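Local coordinates for UPF0098 protein CT_736 (Chlamydia trachomatis, PDB 3N08) that is a putative phosphatidylethanolamine-binding protein, a bacterial homologue of Raf kinase inhibitor protein whose own function has not been established, at residues P16-K19 with K20-C23; S56-D60 with G61-H65. All blocks are in the same frame, centred on the assembly; numbering follows the deposited sequence. Where two conformers were deposited one is given.

Contact 1 (P16-K19 with K20-C23); sequences PIPK and KYSC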
ATOM      1  N   PRO B  16       9.357  12.753   7.556  1.00  9.29           N
ATOM      2  CA  PRO B  16      10.788  12.950   7.305  1.00 10.18           C
ATOM      3  C   PRO B  16      11.579  11.651   7.300  1.00 10.32           C
ATOM      4  O   PRO B  16      11.422  10.797   8.199  1.00 11.25           O
ATOM      5  CB  PRO B  16      11.229  13.838   8.480  1.00 11.38           C
ATOM      6  CG  PRO B  16       9.996  14.591   8.877  1.00 11.74           C
ATOM      7  CD  PRO B  16       8.891  13.559   8.693  1.00 10.08           C
ATOM      8  N   ILE B  17      12.438  11.499   6.296  1.00  9.61           N
ATOM      9  CA  ILE B  17      13.427  10.431   6.249  1.00  9.45           C
ATOM     10  C   ILE B  17      14.516  10.756   7.268  1.00  9.11           C
ATOM     11  O   ILE B  17      15.022  11.884   7.284  1.00 11.00           O
ATOM     12  CB  ILE B  17      14.054  10.372   4.849  1.00 10.20           C
ATOM     13  CG1 ILE B  17      12.962  10.067   3.815  1.00  9.80           C
ATOM     14  CG2 ILE B  17      15.173   9.356   4.801  1.00 11.50           C
ATOM     15  CD1 ILE B  17      13.411  10.264   2.346  1.00  9.96           C
ATOM     16  N   PRO B  18      14.885   9.796   8.143  1.00  8.98           N
ATOM     17  CA  PRO B  18      15.943  10.090   9.120  1.00 10.10           C
ATOM     18  C   PRO B  18      17.254  10.539   8.504  1.00 10.27           C
ATOM     19  O   PRO B  18      17.647  10.152   7.400  1.00 10.43           O
ATOM     20  CB  PRO B  18      16.109   8.769   9.868  1.00 11.42           C
ATOM     21  CG  PRO B  18      14.741   8.116   9.728  1.00 10.51           C
ATOM     22  CD  PRO B  18      14.269   8.480   8.370  1.00  9.83           C
ATOM     23  N   LYS B  19      17.948  11.369   9.272  1.00 10.34           N
ATOM     24  CA  LYS B  19      19.192  11.989   8.857  1.00 11.72           C
ATOM     25  C   LYS B  19      20.231  10.979   8.359  1.00 11.18           C
ATOM     26  O   LYS B  19      21.000  11.264   7.445  1.00 12.23           O
ATOM     27  CB  LYS B  19      19.732  12.786  10.033  1.00 13.22           C
ATOM     28  CG  LYS B  19      21.062  13.458   9.753  1.00 13.74           C
ATOM     29  CD  LYS B  19      21.451  14.402  10.881  1.00 17.25           C
ATOM     30  CE  LYS B  19      20.680  15.709  10.771  1.00 20.78           C
ATOM     31  NZ  LYS B  19      21.114  16.644  11.853  1.00 28.54           N
ATOM     32  N   LYS B  20      20.252   9.803   8.982  1.00 11.57           N
ATOM     33  CA  LYS B  20      21.207   8.748   8.663  1.00 12.96           C
ATOM     34  C   LYS B  20      21.239   8.406   7.153  1.00 12.86           C
ATOM     35  O   LYS B  20      22.260   7.973   6.620  1.00 12.58           O
ATOM     36  CB  LYS B  20      20.769   7.511   9.464  1.00 25.25           C
ATOM     37  CG  LYS B  20      21.599   6.260   9.335  1.00 38.29           C
ATOM     38  CD  LYS B  20      20.908   5.147  10.127  1.00 46.57           C
ATOM     39  CE  LYS B  20      21.778   3.917  10.314  1.00 53.56           C
ATOM     40  NZ  LYS B  20      22.764   4.089  11.407  1.00 67.55           N
ATOM     41  N   TYR B  21      20.110   8.561   6.473  1.00  9.54           N
ATOM     42  CA  TYR B  21      19.991   8.152   5.063  1.00  9.46           C
ATOM     43  C   TYR B  21      20.235   9.319   4.111  1.00 11.19           C
ATOM     44  O   TYR B  21      20.177   9.146   2.887  1.00 10.34           O
ATOM     45  CB  TYR B  21      18.613   7.529   4.814  1.00  9.75           C
ATOM     46  CG  TYR B  21      18.316   6.478   5.853  1.00  9.14           C
ATOM     47  CD1 TYR B  21      19.106   5.346   5.986  1.00 10.75           C
ATOM     48  CD2 TYR B  21      17.277   6.653   6.752  1.00 10.58           C
ATOM     49  CE1 TYR B  21      18.851   4.402   6.985  1.00 12.40           C
ATOM     50  CE2 TYR B  21      17.025   5.743   7.745  1.00 11.03           C
ATOM     51  CZ  TYR B  21      17.802   4.603   7.848  1.00 12.55           C
ATOM     52  OH  TYR B  21      17.539   3.668   8.831  1.00 14.90           O
ATOM     53  N   SER B  22      20.560  10.491   4.667  1.00  9.63           N
ATOM     54  CA  SER B  22      20.837  11.680   3.892  1.00  9.55           C
ATOM     55  C   SER B  22      22.338  11.976   3.846  1.00 10.18           C
ATOM     56  O   SER B  22      23.118  11.337   4.522  1.00 10.42           O
ATOM     57  CB  SER B  22      20.126  12.894   4.517  1.00 10.37           C
ATOM     58  OG  SER B  22      20.830  13.373   5.658  1.00 11.75           O
ATOM     59  N   CYS B  23      22.716  13.008   3.109  1.00 11.23           N
ATOM     60  CA  CYS B  23      24.092  13.425   3.077  1.00 10.59           C
ATOM     61  C   CYS B  23      24.543  13.983   4.416  1.00 12.71           C
ATOM     62  O   CYS B  23      25.744  14.128   4.608  1.00 13.49           O
ATOM     63  CB  CYS B  23      24.265  14.496   2.012  1.00 11.99           C
ATOM     64  SG  CYS B  23      23.469  16.052   2.437  1.00 13.36           S
TER

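Contact 2 (S56-D60 with G61-H65); sequences SVRED and GLWIH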
ATOM      1  N   SER B  56      16.973  24.938 -11.760  1.00 11.03           N
ATOM      2  CA  SER B  56      18.152  25.573 -12.342  1.00 10.87           C
ATOM      3  C   SER B  56      19.318  24.583 -12.457  1.00 12.23           C
ATOM      4  O   SER B  56      20.301  24.864 -13.150  1.00 13.79           O
ATOM      5  CB  SER B  56      18.556  26.792 -11.525  1.00 12.79           C
ATOM      6  OG  SER B  56      18.968  26.392 -10.237  1.00 16.23           O
ATOM      7  N   VAL B  57      19.253  23.438 -11.774  1.00 11.60           N
ATOM      8  CA  VAL B  57      20.262  22.393 -11.930  1.00 14.67           C
ATOM      9  C   VAL B  57      19.783  21.190 -12.749  1.00 15.97           C
ATOM     10  O   VAL B  57      20.578  20.348 -13.169  1.00 19.63           O
ATOM     11  CB  VAL B  57      20.819  21.887 -10.578  1.00 22.82           C
ATOM     12  CG1 VAL B  57      21.127  23.063  -9.651  1.00 23.02           C
ATOM     13  CG2 VAL B  57      19.895  20.912  -9.911  1.00 23.05           C
ATOM     14  N   ARG B  58      18.478  21.082 -12.948  1.00 12.09           N
ATOM     15  CA  ARG B  58      17.893  19.972 -13.695  1.00 12.17           C
ATOM     16  C   ARG B  58      16.604  20.481 -14.332  1.00 14.88           C
ATOM     17  O   ARG B  58      15.580  20.588 -13.676  1.00 11.60           O
ATOM     18  CB  ARG B  58      17.622  18.778 -12.755  1.00 14.73           C
ATOM     19  CG  ARG B  58      17.091  17.529 -13.433  1.00 13.92           C
ATOM     20  CD  ARG B  58      18.152  16.836 -14.228  1.00 14.91           C
ATOM     21  NE  ARG B  58      17.562  15.808 -15.058  1.00 15.67           N
ATOM     22  CZ  ARG B  58      18.228  15.147 -15.998  1.00 16.14           C
ATOM     23  NH1 ARG B  58      19.525  15.363 -16.176  1.00 22.87           N
ATOM     24  NH2 ARG B  58      17.595  14.236 -16.725  1.00 27.94           N
ATOM     25  N   GLU B  59      16.672  20.787 -15.619  0.55 12.56           N
ATOM     26  CA  GLU B  59      15.581  21.420 -16.335  0.55 11.60           C
ATOM     27  C   GLU B  59      14.281  20.606 -16.314  0.55 12.21           C
ATOM     28  O   GLU B  59      13.189  21.162 -16.222  0.55 12.76           O
ATOM     29  CB  GLU B  59      16.039  21.679 -17.773  0.55 16.65           C
ATOM     30  CG  GLU B  59      14.952  22.126 -18.723  0.55 20.07           C
ATOM     31  CD  GLU B  59      15.516  22.532 -20.070  0.55 26.75           C
ATOM     32  OE1 GLU B  59      15.308  21.786 -21.051  0.55 30.64           O
ATOM     33  OE2 GLU B  59      16.181  23.583 -20.139  0.55 24.45           O
ATOM     34  N   ASP B  60      14.394  19.288 -16.399  1.00 10.71           N
ATOM     35  CA  ASP B  60      13.199  18.434 -16.378  1.00 11.69           C
ATOM     36  C   ASP B  60      12.614  18.251 -14.978  1.00 10.29           C
ATOM     37  O   ASP B  60      11.596  17.593 -14.812  1.00 14.06           O
ATOM     38  CB  ASP B  60      13.433  17.094 -17.075  1.00 11.99           C
ATOM     39  CG  ASP B  60      14.340  16.151 -16.301  1.00 14.74           C
ATOM     40  OD1 ASP B  60      14.714  16.417 -15.129  1.00 14.37           O
ATOM     41  OD2 ASP B  60      14.667  15.079 -16.874  1.00 17.16           O
ATOM     42  N   GLY B  61      13.233  18.859 -13.982  1.00 10.23           N
ATOM     43  CA  GLY B  61      12.692  18.875 -12.631  1.00 11.72           C
ATOM     44  C   GLY B  61      12.614  17.535 -11.927  1.00 11.11           C
ATOM     45  O   GLY B  61      11.828  17.392 -10.970  1.00 13.32           O
ATOM     46  N   LEU B  62      13.433  16.567 -12.345  1.00 10.80           N
ATOM     47  CA  LEU B  62      13.374  15.232 -11.749  1.00 10.69           C
ATOM     48  C   LEU B  62      14.749  14.617 -11.647  1.00 13.38           C
ATOM     49  O   LEU B  62      15.399  14.383 -12.651  1.00 14.57           O
ATOM     50  CB  LEU B  62      12.458  14.330 -12.578  1.00 12.71           C
ATOM     51  CG  LEU B  62      12.016  13.004 -11.934  1.00 14.91           C
ATOM     52  CD1 LEU B  62      11.240  13.250 -10.635  1.00 15.58           C
ATOM     53  CD2 LEU B  62      11.141  12.195 -12.894  1.00 22.34           C
ATOM     54  N   TRP B  63      15.175  14.347 -10.420  1.00  9.58           N
ATOM     55  CA  TRP B  63      16.467  13.711 -10.172  1.00 10.78           C
ATOM     56  C   TRP B  63      16.283  12.281  -9.647  1.00  8.65           C
ATOM     57  O   TRP B  63      15.602  12.077  -8.629  1.00  9.11           O
ATOM     58  CB  TRP B  63      17.256  14.537  -9.164  1.00 10.88           C
ATOM     59  CG  TRP B  63      18.723  14.243  -9.178  1.00 10.97           C
ATOM     60  CD1 TRP B  63      19.379  13.244  -8.528  1.00 12.10           C
ATOM     61  CD2 TRP B  63      19.707  14.994  -9.878  1.00 15.48           C
ATOM     62  NE1 TRP B  63      20.735  13.309  -8.813  1.00 13.06           N
ATOM     63  CE2 TRP B  63      20.954  14.394  -9.625  1.00 13.67           C
ATOM     64  CE3 TRP B  63      19.652  16.128 -10.695  1.00 13.53           C
ATOM     65  CZ2 TRP B  63      22.137  14.879 -10.173  1.00 12.55           C
ATOM     66  CZ3 TRP B  63      20.820  16.606 -11.238  1.00 16.88           C
ATOM     67  CH2 TRP B  63      22.051  15.985 -10.970  1.00 15.76           C
ATOM     68  N   ILE B  64      16.856  11.317 -10.350  1.00  7.67           N
ATOM     69  CA  ILE B  64      16.755   9.910  -9.957  1.00  8.49           C
ATOM     70  C   ILE B  64      17.860   9.594  -8.967  1.00  9.12           C
ATOM     71  O   ILE B  64      19.058   9.800  -9.253  1.00  9.49           O
ATOM     72  CB  ILE B  64      16.886   8.986 -11.188  1.00  8.44           C
ATOM     73  CG1 ILE B  64      15.825   9.285 -12.244  1.00 17.18           C
ATOM     74  CG2 ILE B  64      16.842   7.535 -10.737  1.00 11.72           C
ATOM     75  CD1 ILE B  64      14.440   9.498 -11.747  1.00 25.72           C
ATOM     76  N   HIS B  65      17.450   9.149  -7.793  1.00  7.77           N
ATOM     77  CA  HIS B  65      18.365   8.821  -6.720  1.00  8.09           C
ATOM     78  C   HIS B  65      18.759   7.344  -6.644  1.00  8.02           C
ATOM     79  O   HIS B  65      19.777   7.034  -6.066  1.00  9.74           O
ATOM     80  CB  HIS B  65      17.794   9.300  -5.367  1.00  8.91           C
ATOM     81  CG  HIS B  65      17.935  10.772  -5.166  1.00  8.01           C
ATOM     82  ND1 HIS B  65      18.907  11.319  -4.359  1.00 10.90           N
ATOM     83  CD2 HIS B  65      17.327  11.818  -5.772  1.00  9.51           C
ATOM     84  CE1 HIS B  65      18.852  12.638  -4.423  1.00 11.86           C
ATOM     85  NE2 HIS B  65      17.902  12.965  -5.276  1.00 11.19           N
TER
HETATM   86  O   HOH W   1      15.198  13.054 -14.994  1.00 18.99           O

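Contact 1 (P16-K19 with K20-C23)
P18 crosses the CD2-CE2 edge of the Y21 ring at a slant. Its pyrrolidine atom CD sits in the ring plane, 3.9 Å from Y21 CD2, while P18 CB, 3.8 Å from Y21 CE2, is displaced from that plane toward the face that K20 covers. I17 CG2 comes to the same edge near the ring plane, 3.9 Å from Y21 CD2 and likewise from Y21 CB; with chi1 at -61° this methyl is anti to the I17 backbone N and CG1 is turned off beside that nitrogen. K20 lays its CB over the centre of one ring face, so the phenol is touched on an edge and on a face by its own chain neighbours. Its hydroxyl end is held by a hydrogen bond to E80. The backbone forms a short 3-10 turn in the loop between strands 15-16 and 32-35. Y21 N donates to P18 O at 3.1 Å, and one residue on S22 N donates to K19 O at 2.9 Å. The second carbonyl has a further donor: S22 OG, its chi1 of 78° placing it between N and the carbonyl carbon, gives a 2.8 Å bond to K19 O on an in-plane lone pair, whereas S22 N comes from well above that plane. S22 OG is also hydrogen-bonded to Q24 N, and K19 stretches away to a salt bridge with D153.

Contact 2 (S56-D60 with G61-H65)
R58 and W63 supply the side-chain packing here. The aliphatic part of R58 runs past the six-membered edge of the indole: CB lies in the ring plane, 3.9 Å from W63 CE3, and CD approaches the same carbon obliquely. The guanidinium plane stands 81° from the indole plane, and the chain bends at chi2 (73°), turning its charged end away from the ring toward D60. The ionic part is a side-on, two-nitrogen grip: R58 NE meets D60 OD1 at 2.9 Å and R58 NH2 meets D60 OD2 at 3.1 Å, both from above the carboxylate plane and tilted from that of the guanidinium. Backbone hydrogen bonding closes a type I beta turn from R58 to G61, with G61 N donating to R58 O at 2.9 Å; G61 then takes a positive phi of 66° and the chain passes into strand 63-71. D60 OD1 also accepts from L62 N at 3.1 Å, on the face of the carboxylate opposite R58 NE, an Asx turn that overlaps the end of the beta turn. A water completes the polar set, donating to D60 OD2 (2.8 Å) and to L62 O (2.7 Å). Held by two arginine nitrogens, a main-chain N-H and a water, the D60 carboxylate has both oxygens engaged and its rotation largely fixed; the donors, like the exposed setting, would be expected to keep it ionised.

How the contacts relate
Contacts 1 and 2 follow one another along the chain and are local turns at different places on the six-stranded mixed sheet. Contact 1 leaves its outermost strand, 15-16; contact 2 leads into strand 63-71, on the far side of strands 140-150, 108-117 and 43-50. Their centres are 20 Å apart and their nearest atoms about 8 Å. Both reach the same later segment of chain: Y21 O hydrogen-bonds to Y98 OH, C23 forms a disulfide with C102, and H65 hydrogen-bonds through ND1 to C99 O. By family likeness H65, with D50 and Y110, probably lines the anion-binding pocket of the PEBP fold; contact 2 would thus lead into that pocket, and residues 98-102 link contact 1 to the same side.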